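Local atomic coordinates of arginine decarboxylase, A207R protein (Paramecium bursaria Chlorella virus 1, PDB entry 2NVA), a protein that uses pyridoxal 5'-phosphate to remove the carboxyl group of arginine as carbon dioxide, yielding agmatine. Residues L211-G216 with I249-G254; H44-C49 with N65-S70; G321-G326 with S360-G365. All coordinates share one frame; numbering follows the deposited sequence.

Contact 1 of 3, residues L211-G216 with I249-G254; sequences LDIGGG and IVAEPG. With PL2 ((4-{[(4-{[amino(imino)methyl]amino}butyl)amino]methyl}-5-hydroxy-6-methylpyridin-3-yl)methyl dihydrogen phosphate), chain I.
Leu211 and Ile249 start a short parallel pairing that ends, a few residues later, around PL2, the cofactor joined to agmatine. Leu211 O takes the N-H of Val250 at 2.8 Å, and Val250 O in turn takes the N-H of Ile213. Past the strand ends the two chains still run side by side, and Gly214 O accepts from Glu252 N. On one face of the sheet the side chains of Leu211 and Ile249 point the same way and touch through CD2 and CD1, 3.7 Å apart, while the other face carries Asp212 beside Val250.

Glu252 carries the contact into the active site. Its CB lies at the edge of the pyridine, close to the ring plane, 3.4 Å from N1 of PL2. The first torsion (chi1 -56°) sets CG beside the backbone N and sends it past Asp212, whose OD1 is 3.4 Å from CG. From there the chain is extended, and the carboxylate divides its oxygens: OE1 reaches N1 of PL2 at 2.8 Å, whereas OE2 comes within 2.5 Å of Asp212 OD2. The two carboxylate planes are nearly perpendicular, 79° apart. Asp212 is a second-shell residue behind Glu252, and is held from its own segment, where OD1 accepts from Gly214 N in an Asx turn.

At the far end Gly216 N and Gly254 N converge on one phosphate oxygen, OP1 of PL2, with bonds of 2.8 and 3.0 Å; Ser179 and Arg255 add further grips on the ligand. Backbone amides at the C-terminal ends of adjacent parallel strands holding a phosphate, with an acidic side chain facing the pyridine nitrogen, are characteristic of the TIM-barrel, or fold-type III, PLP decarboxylases.

Contact 2 of 3, residues H44-C49 with N65-S70; sequences HYAVKC and NFDCAS. With PL2 ((4-{[(4-{[amino(imino)methyl]amino}butyl)amino]methyl}-5-hydroxy-6-methylpyridin-3-yl)methyl dihydrogen phosphate), chain I.
Lys48 and Asp67 meet because their torsions turn both chains to the same spot against one face of the pyridine. Lys48 has CG wedged between its backbone N and carbonyl carbon (chi1 58°) and bends again at chi3 and chi4, which curls NZ back over the neighbouring strand; Asp67 sends CG anti to its backbone N (chi1 155°). The result is a salt bridge of 3.0 Å from Lys48 NZ to Asp67 OD1. That same OD1 stands 3.1 Å from N1 of PL2, while OD2 of Asp67 accepts a hydrogen bond from a water that accepts from Lys48 NZ. A second water accepts from both N and NZ of Lys48 and donates to Asp67 O. Lys48 binds the cofactor, probably as the Schiff-base lysine as in its relatives; here its NZ is 3.8 Å from C2 of PL2 and not bonded to it, the ligand carrying agmatine instead.

Further back, the His44 ring is fixed on two sides. Asn65 CB sits over the middle of one face, 3.3 Å from the ring centroid, a CH-pi contact. At the ring edge ND1 donates, almost in the ring plane, to Phe66 O at 3.1 Å, although the nitrogen stands above the plane of that carbonyl. Asn65 OD1 is hydrogen-bonded to Arg86 NE. The parallel backbones are joined by Tyr45 N to Asn65 O, Asp67 N to Tyr45 O, and Val47 N to Asp67 O.

Towards the second subunit, Lys48 packs on its Cys324 and Ser70 OG bonds its Asn362 O. The two strands and helix 53-61 form a beta-alpha-beta unit of the barrel. Tyr45 and Phe66 lean on that helix through Met59, Val47 and Phe66 also meet Val77 of helix 71-80, and His44 touches Ile88 of strand 87-89.

Contact 3 of 3, residues G321-G326 with S360-G365; sequences GCTCDG and SFNGFG. With PL2 ((4-{[(4-{[amino(imino)methyl]amino}butyl)amino]methyl}-5-hydroxy-6-methylpyridin-3-yl)methyl dihydrogen phosphate), chain J.
Thr323 and Asn362 bring two irregular loops together, their CA atoms 6.2 Å apart, with no strand pairing to hold them. Segment 360-365 is tightly turned: Gly363 N bonds Ser360 O at 2.9 Å, and Asn362 and Gly363 both take positive phi (68° and 86°). At Gly363 the backbone angles leave no room for a CB. This coil lifts the side chains of Phe361, Asn362 and Phe364 towards segment 321-326, which passes across them.

The clearest meeting is a sulfur-aromatic one. Cys322 SG stands over one face of the Phe364 ring, 3.8 Å from its centroid and displaced towards the rim, and CB of the same cysteine adds a CH-pi contact at 4.2 Å, nearly above the centre. Asn362 O lies over the opposite face, so the ring is sandwiched between a thiol and a backbone carbonyl. Cys322 O touches the ring at CE2 of Phe364, 3.4 Å away, while hydrogen-bonding to His91 of the second subunit. CG2 of Thr323 lies near both phenylalanine rings.

Asp325 reaches the ligand, and Cys324 lines the pocket with it. Asp325 OD2 accepts from NE of PL2 at 2.8 Å (150° at the hydrogen) and also bonds Tyr287, which meets the Phe361 ring edge-to-face. The phosphate end of this ligand is gripped by the second subunit, and Lys148 of that subunit gathers the carbonyls of Gly321, Thr323 and Asp325. A site completed by an aspartate reaching over from the partner chain is characteristic of the dimeric ornithine decarboxylase-like enzymes, and here its bond to the guanidino NE is consistent with a part in recognising arginine.

Overall arrangement
From the N terminus, contact 2 closes first, bringing strand 65-68 beside strand 41-46 after helix 53-61. Contact 1 follows, closing the loop that holds helix 229-241 between strands 210-212 and 248-251, and contact 3 comes last; the three run in series, none nested in another. Contacts 1 and 2 nevertheless touch, because strand 248-251 lies next to strand 41-46 and so joins late barrel to early barrel around one PL2. Contact 3 ties loops beyond strands 314-320 and 344-347 of the C-terminal beta region, about 14 Å from contact 2 at the nearest atoms. It serves the other ligand, so each active site is shared between subunits.

Contact 1 of 3, residues L211-G216 with I249-G254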
loop_
_atom_site.group_PDB
_atom_site.type_symbol
_atom_site.label_atom_id
_atom_site.label_comp_id
_atom_site.label_asym_id
_atom_site.label_seq_id
_atom_site.Cartn_x
_atom_site.Cartn_y
_atom_site.Cartn_z
ATOM N N LEU A 211 6.702 28.387 -17.125
ATOM C CA LEU A 211 6.099 28.326 -15.808
ATOM C C LEU A 211 5.369 26.997 -15.735
ATOM O O LEU A 211 4.602 26.662 -16.634
ATOM C CB LEU A 211 5.118 29.479 -15.586
ATOM C CG LEU A 211 4.209 29.363 -14.350
ATOM C CD1 LEU A 211 5.033 29.498 -13.055
ATOM C CD2 LEU A 211 3.070 30.386 -14.375
ATOM N N ASP A 212 5.619 26.233 -14.678
ATOM C CA ASP A 212 4.974 24.946 -14.504
ATOM C C ASP A 212 4.165 25.036 -13.206
ATOM O O ASP A 212 4.745 25.117 -12.126
ATOM C CB ASP A 212 6.048 23.852 -14.425
ATOM C CG ASP A 212 5.490 22.456 -14.177
ATOM O OD1 ASP A 212 4.283 22.274 -13.860
ATOM O OD2 ASP A 212 6.307 21.504 -14.282
ATOM N N ILE A 213 2.835 25.033 -13.312
ATOM C CA ILE A 213 2.004 25.248 -12.122
ATOM C C ILE A 213 1.663 23.944 -11.377
ATOM O O ILE A 213 0.839 23.955 -10.457
ATOM C CB ILE A 213 0.700 26.031 -12.442
ATOM C CG1 ILE A 213 -0.152 25.245 -13.436
ATOM C CG2 ILE A 213 1.027 27.461 -12.944
ATOM C CD1 ILE A 213 -1.636 25.703 -13.500
ATOM N N GLY A 214 2.295 22.838 -11.771
ATOM C CA GLY A 214 2.153 21.566 -11.039
ATOM C C GLY A 214 0.750 20.975 -11.114
ATOM O O GLY A 214 0.037 21.220 -12.086
ATOM N N GLY A 215 0.365 20.211 -10.090
ATOM C CA GLY A 215 -0.942 19.535 -10.069
ATOM C C GLY A 215 -1.870 19.995 -8.952
ATOM O O GLY A 215 -1.799 21.144 -8.501
ATOM N N GLY A 216 -2.751 19.098 -8.518
ATOM C CA GLY A 216 -3.586 19.344 -7.353
ATOM C C GLY A 216 -5.052 19.623 -7.628
ATOM O O GLY A 216 -5.896 19.440 -6.747
ATOM N N ILE A 249 3.330 28.106 -20.527
ATOM C CA ILE A 249 2.810 27.663 -19.237
ATOM C C ILE A 249 2.413 26.207 -19.374
ATOM O O ILE A 249 1.740 25.827 -20.327
ATOM C CB ILE A 249 1.592 28.486 -18.761
ATOM C CG1 ILE A 249 1.748 29.994 -19.095
ATOM C CG2 ILE A 249 1.245 28.168 -17.260
ATOM C CD1 ILE A 249 2.546 30.806 -18.063
ATOM N N VAL A 250 2.850 25.385 -18.431
ATOM C CA VAL A 250 2.453 23.979 -18.407
ATOM C C VAL A 250 1.919 23.637 -17.013
ATOM O O VAL A 250 2.086 24.415 -16.071
ATOM C CB VAL A 250 3.634 23.016 -18.763
ATOM C CG1 VAL A 250 4.162 23.277 -20.181
ATOM C CG2 VAL A 250 4.754 23.114 -17.740
ATOM N N ALA A 251 1.269 22.482 -16.902
ATOM C CA ALA A 251 0.776 21.983 -15.625
ATOM C C ALA A 251 1.026 20.479 -15.556
ATOM O O ALA A 251 1.313 19.852 -16.579
ATOM C CB ALA A 251 -0.704 22.274 -15.467
ATOM N N GLU A 252 0.901 19.915 -14.355
ATOM C CA GLU A 252 1.122 18.490 -14.158
ATOM C C GLU A 252 -0.115 17.855 -13.508
ATOM O O GLU A 252 -0.012 17.261 -12.431
ATOM C CB GLU A 252 2.360 18.266 -13.287
ATOM C CG GLU A 252 3.645 18.908 -13.816
ATOM C CD GLU A 252 4.749 19.007 -12.758
ATOM O OE1 GLU A 252 4.479 18.729 -11.560
ATOM O OE2 GLU A 252 5.890 19.371 -13.121
ATOM N N PRO A 253 -1.286 17.980 -14.162
ATOM C CA PRO A 253 -2.475 17.442 -13.503
ATOM C C PRO A 253 -2.501 15.918 -13.532
ATOM O O PRO A 253 -2.171 15.317 -14.553
ATOM C CB PRO A 253 -3.632 17.998 -14.348
ATOM C CG PRO A 253 -3.043 18.180 -15.708
ATOM C CD PRO A 253 -1.597 18.575 -15.479
ATOM N N GLY A 254 -2.908 15.307 -12.419
ATOM C CA GLY A 254 -3.153 13.869 -12.391
ATOM C C GLY A 254 -4.637 13.639 -12.193
ATOM O O GLY A 254 -5.350 13.238 -13.124
HETATM N N1 PL2 I . 3.135 16.522 -10.468
HETATM C C2 PL2 I . 3.942 16.092 -9.484
HETATM C C2A PL2 I . 5.455 16.378 -9.543
HETATM C C3 PL2 I . 3.375 15.385 -8.414
HETATM O O3 PL2 I . 4.210 14.975 -7.423
HETATM C C4 PL2 I . 1.991 15.126 -8.348
HETATM C C4A PL2 I . 1.325 14.334 -7.184
HETATM C C5 PL2 I . 1.214 15.615 -9.417
HETATM C C6 PL2 I . 1.815 16.302 -10.456
HETATM P P PL2 I . -2.631 15.727 -8.713
HETATM N N PL2 I . 2.077 14.447 -5.914
HETATM C CA PL2 I . 2.020 13.196 -5.144
HETATM C CG PL2 I . 0.517 11.535 -3.964
HETATM O OP2 PL2 I . -3.353 16.111 -7.332
HETATM O OP3 PL2 I . -3.079 14.199 -9.050
HETATM O OP1 PL2 I . -2.986 16.678 -9.807
HETATM O OP4 PL2 I . -1.067 15.718 -8.332
HETATM C C5M PL2 I . -0.312 15.391 -9.445
HETATM C CB PL2 I . 0.563 12.779 -4.854
HETATM C CD PL2 I . -0.942 11.135 -3.641
HETATM N NE PL2 I . -0.864 9.875 -2.867
HETATM C CZ PL2 I . -1.880 9.034 -2.622
HETATM N NH2 PL2 I . -1.642 7.908 -1.907
HETATM N NH1 PL2 I . -3.110 9.300 -3.070
#

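Contact 2 of 3, residues H44-C49 with N65-S70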
loop_
_atom_site.group_PDB
_atom_site.type_symbol
_atom_site.label_atom_id
_atom_site.label_comp_id
_atom_site.label_asym_id
_atom_site.label_seq_id
_atom_site.Cartn_x
_atom_site.Cartn_y
_atom_site.Cartn_z
ATOM N N HIS A 44 0.626 18.386 -18.801
ATOM C CA HIS A 44 1.482 17.220 -18.810
ATOM C C HIS A 44 0.904 16.239 -17.798
ATOM O O HIS A 44 1.158 16.370 -16.608
ATOM C CB HIS A 44 2.928 17.607 -18.451
ATOM C CG HIS A 44 3.668 18.233 -19.595
ATOM N ND1 HIS A 44 4.737 17.621 -20.216
ATOM C CD2 HIS A 44 3.478 19.406 -20.245
ATOM C CE1 HIS A 44 5.172 18.391 -21.202
ATOM N NE2 HIS A 44 4.430 19.484 -21.238
ATOM N N TYR A 45 0.126 15.276 -18.292
ATOM C CA TYR A 45 -0.598 14.361 -17.408
ATOM C C TYR A 45 0.368 13.574 -16.501
ATOM O O TYR A 45 1.332 12.979 -16.979
ATOM C CB TYR A 45 -1.480 13.394 -18.213
ATOM C CG TYR A 45 -2.084 12.302 -17.360
ATOM C CD1 TYR A 45 -1.706 10.952 -17.530
ATOM C CD2 TYR A 45 -2.995 12.610 -16.350
ATOM C CE1 TYR A 45 -2.239 9.937 -16.722
ATOM C CE2 TYR A 45 -3.540 11.609 -15.535
ATOM C CZ TYR A 45 -3.170 10.281 -15.726
ATOM O OH TYR A 45 -3.694 9.296 -14.917
ATOM N N ALA A 46 0.069 13.563 -15.200
ATOM C CA ALA A 46 0.877 12.852 -14.210
ATOM C C ALA A 46 0.529 11.367 -14.242
ATOM O O ALA A 46 -0.453 10.921 -13.641
ATOM C CB ALA A 46 0.667 13.449 -12.797
ATOM N N VAL A 47 1.345 10.618 -14.980
ATOM C CA VAL A 47 1.145 9.195 -15.236
ATOM C C VAL A 47 0.947 8.385 -13.930
ATOM O O VAL A 47 0.171 7.420 -13.898
ATOM C CB VAL A 47 2.358 8.644 -16.043
ATOM C CG1 VAL A 47 2.293 7.113 -16.209
ATOM C CG2 VAL A 47 2.436 9.354 -17.423
ATOM N N LYS A 48 1.630 8.807 -12.871
ATOM C CA LYS A 48 1.576 8.130 -11.573
ATOM C C LYS A 48 0.170 8.019 -11.003
ATOM O O LYS A 48 -0.099 7.127 -10.202
ATOM C CB LYS A 48 2.476 8.851 -10.556
ATOM C CG LYS A 48 2.099 10.314 -10.362
ATOM C CD LYS A 48 2.943 11.020 -9.301
ATOM C CE LYS A 48 4.240 11.589 -9.861
ATOM N NZ LYS A 48 4.066 12.629 -10.987
ATOM N N CYS A 49 -0.712 8.928 -11.400
ATOM C CA CYS A 49 -2.072 8.953 -10.865
ATOM C C CYS A 49 -2.912 7.768 -11.365
ATOM O O CYS A 49 -3.719 7.211 -10.616
ATOM C CB CYS A 49 -2.741 10.278 -11.224
ATOM S SG CYS A 49 -4.399 10.509 -10.532
ATOM N N ASN A 65 0.416 16.091 -23.050
ATOM C CA ASN A 65 1.793 15.676 -22.795
ATOM C C ASN A 65 1.894 14.933 -21.465
ATOM O O ASN A 65 0.869 14.615 -20.881
ATOM C CB ASN A 65 2.733 16.878 -22.875
ATOM C CG ASN A 65 2.861 17.419 -24.281
ATOM O OD1 ASN A 65 2.468 16.767 -25.252
ATOM N ND2 ASN A 65 3.429 18.614 -24.404
ATOM N N PHE A 66 3.111 14.633 -21.015
ATOM C CA PHE A 66 3.270 13.716 -19.880
ATOM C C PHE A 66 4.276 14.169 -18.849
ATOM O O PHE A 66 5.301 14.781 -19.177
ATOM C CB PHE A 66 3.589 12.299 -20.380
ATOM C CG PHE A 66 2.506 11.735 -21.250
ATOM C CD1 PHE A 66 1.436 11.054 -20.688
ATOM C CD2 PHE A 66 2.514 11.958 -22.623
ATOM C CE1 PHE A 66 0.412 10.571 -21.481
ATOM C CE2 PHE A 66 1.479 11.472 -23.438
ATOM C CZ PHE A 66 0.444 10.775 -22.867
ATOM N N ASP A 67 3.919 13.898 -17.599
ATOM C CA ASP A 67 4.798 14.052 -16.446
ATOM C C ASP A 67 5.126 12.648 -15.962
ATOM O O ASP A 67 4.248 11.934 -15.467
ATOM C CB ASP A 67 4.093 14.883 -15.353
ATOM C CG ASP A 67 4.608 14.604 -13.957
ATOM O OD1 ASP A 67 3.852 14.854 -12.991
ATOM O OD2 ASP A 67 5.755 14.106 -13.794
ATOM N N CYS A 68 6.384 12.243 -16.132
ATOM C CA CYS A 68 6.821 10.923 -15.692
ATOM C C CYS A 68 7.722 11.036 -14.478
ATOM O O CYS A 68 8.556 11.931 -14.412
ATOM C CB CYS A 68 7.569 10.202 -16.809
ATOM S SG CYS A 68 6.533 9.767 -18.236
ATOM N N ALA A 69 7.572 10.110 -13.537
ATOM C CA ALA A 69 8.272 10.170 -12.251
ATOM C C ALA A 69 9.488 9.258 -12.180
ATOM O O ALA A 69 10.291 9.372 -11.251
ATOM C CB ALA A 69 7.299 9.821 -11.113
ATOM N N SER A 70 9.610 8.351 -13.148
ATOM C CA SER A 70 10.641 7.317 -13.117
ATOM C C SER A 70 10.915 6.805 -14.528
ATOM O O SER A 70 10.154 7.112 -15.461
ATOM C CB SER A 70 10.177 6.156 -12.226
ATOM O OG SER A 70 8.969 5.591 -12.720
HETATM N N1 PL2 I . 3.135 16.522 -10.468
HETATM C C2 PL2 I . 3.942 16.092 -9.484
HETATM C C2A PL2 I . 5.455 16.378 -9.543
HETATM C C3 PL2 I . 3.375 15.385 -8.414
HETATM O O3 PL2 I . 4.210 14.975 -7.423
HETATM C C4 PL2 I . 1.991 15.126 -8.348
HETATM C C4A PL2 I . 1.325 14.334 -7.184
HETATM C C5 PL2 I . 1.214 15.615 -9.417
HETATM C C6 PL2 I . 1.815 16.302 -10.456
HETATM P P PL2 I . -2.631 15.727 -8.713
HETATM N N PL2 I . 2.077 14.447 -5.914
HETATM C CA PL2 I . 2.020 13.196 -5.144
HETATM C CG PL2 I . 0.517 11.535 -3.964
HETATM O OP2 PL2 I . -3.353 16.111 -7.332
HETATM O OP3 PL2 I . -3.079 14.199 -9.050
HETATM O OP1 PL2 I . -2.986 16.678 -9.807
HETATM O OP4 PL2 I . -1.067 15.718 -8.332
HETATM C C5M PL2 I . -0.312 15.391 -9.445
HETATM C CB PL2 I . 0.563 12.779 -4.854
HETATM C CD PL2 I . -0.942 11.135 -3.641
HETATM N NE PL2 I . -0.864 9.875 -2.867
HETATM C CZ PL2 I . -1.880 9.034 -2.622
HETATM N NH2 PL2 I . -1.642 7.908 -1.907
HETATM N NH1 PL2 I . -3.110 9.300 -3.070
HETATM O O HOH W 1 5.261 21.233 -23.281
HETATM O O HOH W 2 3.833 10.608 -13.266
HETATM O O HOH W 3 6.798 13.231 -11.446
#

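Contact 3 of 3, residues G321-G326 with S360-G365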
loop_
_atom_site.group_PDB
_atom_site.type_symbol
_atom_site.label_atom_id
_atom_site.label_comp_id
_atom_site.label_asym_id
_atom_site.label_seq_id
_atom_site.Cartn_x
_atom_site.Cartn_y
_atom_site.Cartn_z
ATOM N N GLY A 321 -12.928 -4.105 4.158
ATOM C CA GLY A 321 -12.121 -4.703 3.102
ATOM C C GLY A 321 -11.894 -6.189 3.391
ATOM O O GLY A 321 -12.089 -6.640 4.524
ATOM N N CYS A 322 -11.434 -6.930 2.390
ATOM C CA CYS A 322 -11.329 -8.390 2.504
ATOM C C CYS A 322 -10.118 -8.894 3.288
ATOM O O CYS A 322 -10.045 -10.090 3.576
ATOM C CB CYS A 322 -11.372 -9.059 1.120
ATOM S SG CYS A 322 -10.165 -8.410 -0.033
ATOM N N THR A 323 -9.161 -8.021 3.625
ATOM C CA THR A 323 -7.927 -8.504 4.282
ATOM C C THR A 323 -8.098 -8.770 5.780
ATOM O O THR A 323 -9.104 -8.380 6.392
ATOM C CB THR A 323 -6.700 -7.550 4.088
ATOM O OG1 THR A 323 -6.855 -6.381 4.903
ATOM C CG2 THR A 323 -6.523 -7.148 2.603
ATOM N N CYS A 324 -7.086 -9.440 6.337
ATOM C CA CYS A 324 -6.929 -9.766 7.765
ATOM C C CYS A 324 -6.874 -8.564 8.717
ATOM O O CYS A 324 -7.107 -8.698 9.925
ATOM C CB CYS A 324 -5.617 -10.557 7.944
ATOM S SG CYS A 324 -4.120 -9.652 7.257
ATOM N N ASP A 325 -6.543 -7.403 8.174
ATOM C CA ASP A 325 -6.120 -6.247 8.970
ATOM C C ASP A 325 -7.284 -5.383 9.437
ATOM O O ASP A 325 -8.201 -5.102 8.664
ATOM C CB ASP A 325 -5.159 -5.417 8.105
ATOM C CG ASP A 325 -4.373 -4.418 8.884
ATOM O OD1 ASP A 325 -4.874 -3.806 9.862
ATOM O OD2 ASP A 325 -3.192 -4.195 8.508
ATOM N N GLY A 326 -7.237 -4.936 10.694
ATOM C CA GLY A 326 -8.284 -4.071 11.243
ATOM C C GLY A 326 -8.288 -2.651 10.685
ATOM O O GLY A 326 -9.286 -1.932 10.807
ATOM N N SER A 360 -0.840 -7.153 -3.500
ATOM C CA SER A 360 -1.339 -8.514 -3.417
ATOM C C SER A 360 -1.331 -9.033 -1.976
ATOM O O SER A 360 -1.293 -10.246 -1.754
ATOM C CB SER A 360 -0.550 -9.446 -4.350
ATOM O OG SER A 360 0.836 -9.440 -4.072
ATOM N N PHE A 361 -1.376 -8.115 -1.009
ATOM C CA PHE A 361 -1.392 -8.480 0.409
ATOM C C PHE A 361 -2.542 -9.467 0.679
ATOM O O PHE A 361 -3.655 -9.270 0.193
ATOM C CB PHE A 361 -1.535 -7.224 1.274
ATOM C CG PHE A 361 -1.385 -7.478 2.772
ATOM C CD1 PHE A 361 -0.332 -8.262 3.274
ATOM C CD2 PHE A 361 -2.272 -6.899 3.676
ATOM C CE1 PHE A 361 -0.190 -8.472 4.654
ATOM C CE2 PHE A 361 -2.145 -7.108 5.045
ATOM C CZ PHE A 361 -1.097 -7.896 5.537
ATOM N N ASN A 362 -2.255 -10.520 1.442
ATOM C CA ASN A 362 -3.212 -11.593 1.761
ATOM C C ASN A 362 -3.615 -12.471 0.561
ATOM O O ASN A 362 -4.438 -13.373 0.708
ATOM C CB ASN A 362 -4.484 -11.030 2.407
ATOM C CG ASN A 362 -4.324 -10.715 3.883
ATOM O OD1 ASN A 362 -3.296 -10.175 4.322
ATOM N ND2 ASN A 362 -5.353 -11.038 4.652
ATOM N N GLY A 363 -3.045 -12.203 -0.611
ATOM C CA GLY A 363 -3.394 -12.954 -1.817
ATOM C C GLY A 363 -4.606 -12.370 -2.526
ATOM O O GLY A 363 -5.161 -13.003 -3.418
ATOM N N PHE A 364 -5.044 -11.183 -2.115
ATOM C CA PHE A 364 -6.138 -10.491 -2.821
ATOM C C PHE A 364 -5.557 -9.453 -3.786
ATOM O O PHE A 364 -4.398 -9.573 -4.180
ATOM C CB PHE A 364 -7.103 -9.853 -1.819
ATOM C CG PHE A 364 -7.743 -10.836 -0.895
ATOM C CD1 PHE A 364 -8.609 -11.820 -1.392
ATOM C CD2 PHE A 364 -7.472 -10.808 0.468
ATOM C CE1 PHE A 364 -9.213 -12.742 -0.542
ATOM C CE2 PHE A 364 -8.068 -11.745 1.335
ATOM C CZ PHE A 364 -8.939 -12.700 0.839
ATOM N N GLY A 365 -6.336 -8.438 -4.165
ATOM C CA GLY A 365 -5.799 -7.372 -5.016
ATOM C C GLY A 365 -6.060 -7.528 -6.502
ATOM O O GLY A 365 -5.751 -6.626 -7.271
HETATM N N1 PL2 J . -3.511 -15.373 11.794
HETATM C C2 PL2 J . -4.446 -14.491 11.404
HETATM C C2A PL2 J . -5.894 -14.984 11.233
HETATM C C3 PL2 J . -4.096 -13.154 11.196
HETATM O O3 PL2 J . -5.066 -12.269 10.826
HETATM C C4 PL2 J . -2.753 -12.733 11.375
HETATM C C4A PL2 J . -2.259 -11.283 11.162
HETATM C C5 PL2 J . -1.824 -13.724 11.776
HETATM C C6 PL2 J . -2.238 -15.032 11.979
HETATM P P PL2 J . 1.444 -12.116 13.266
HETATM N N PL2 J . -3.317 -10.284 11.306
HETATM C CA PL2 J . -3.213 -9.286 10.210
HETATM C CG PL2 J . -1.938 -7.191 9.554
HETATM O OP2 PL2 J . 1.601 -10.795 14.117
HETATM O OP3 PL2 J . 2.322 -11.887 11.931
HETATM O OP1 PL2 J . 1.946 -13.307 13.986
HETATM O OP4 PL2 J . -0.104 -12.239 12.802
HETATM C C5M PL2 J . -0.350 -13.350 12.008
HETATM C CB PL2 J . -1.824 -8.603 10.169
HETATM C CD PL2 J . -0.596 -6.442 9.632
HETATM N NE PL2 J . -0.670 -5.314 8.684
HETATM C CZ PL2 J . 0.388 -4.612 8.284
HETATM N NH2 PL2 J . 0.223 -3.613 7.402
HETATM N NH1 PL2 J . 1.604 -4.888 8.744
#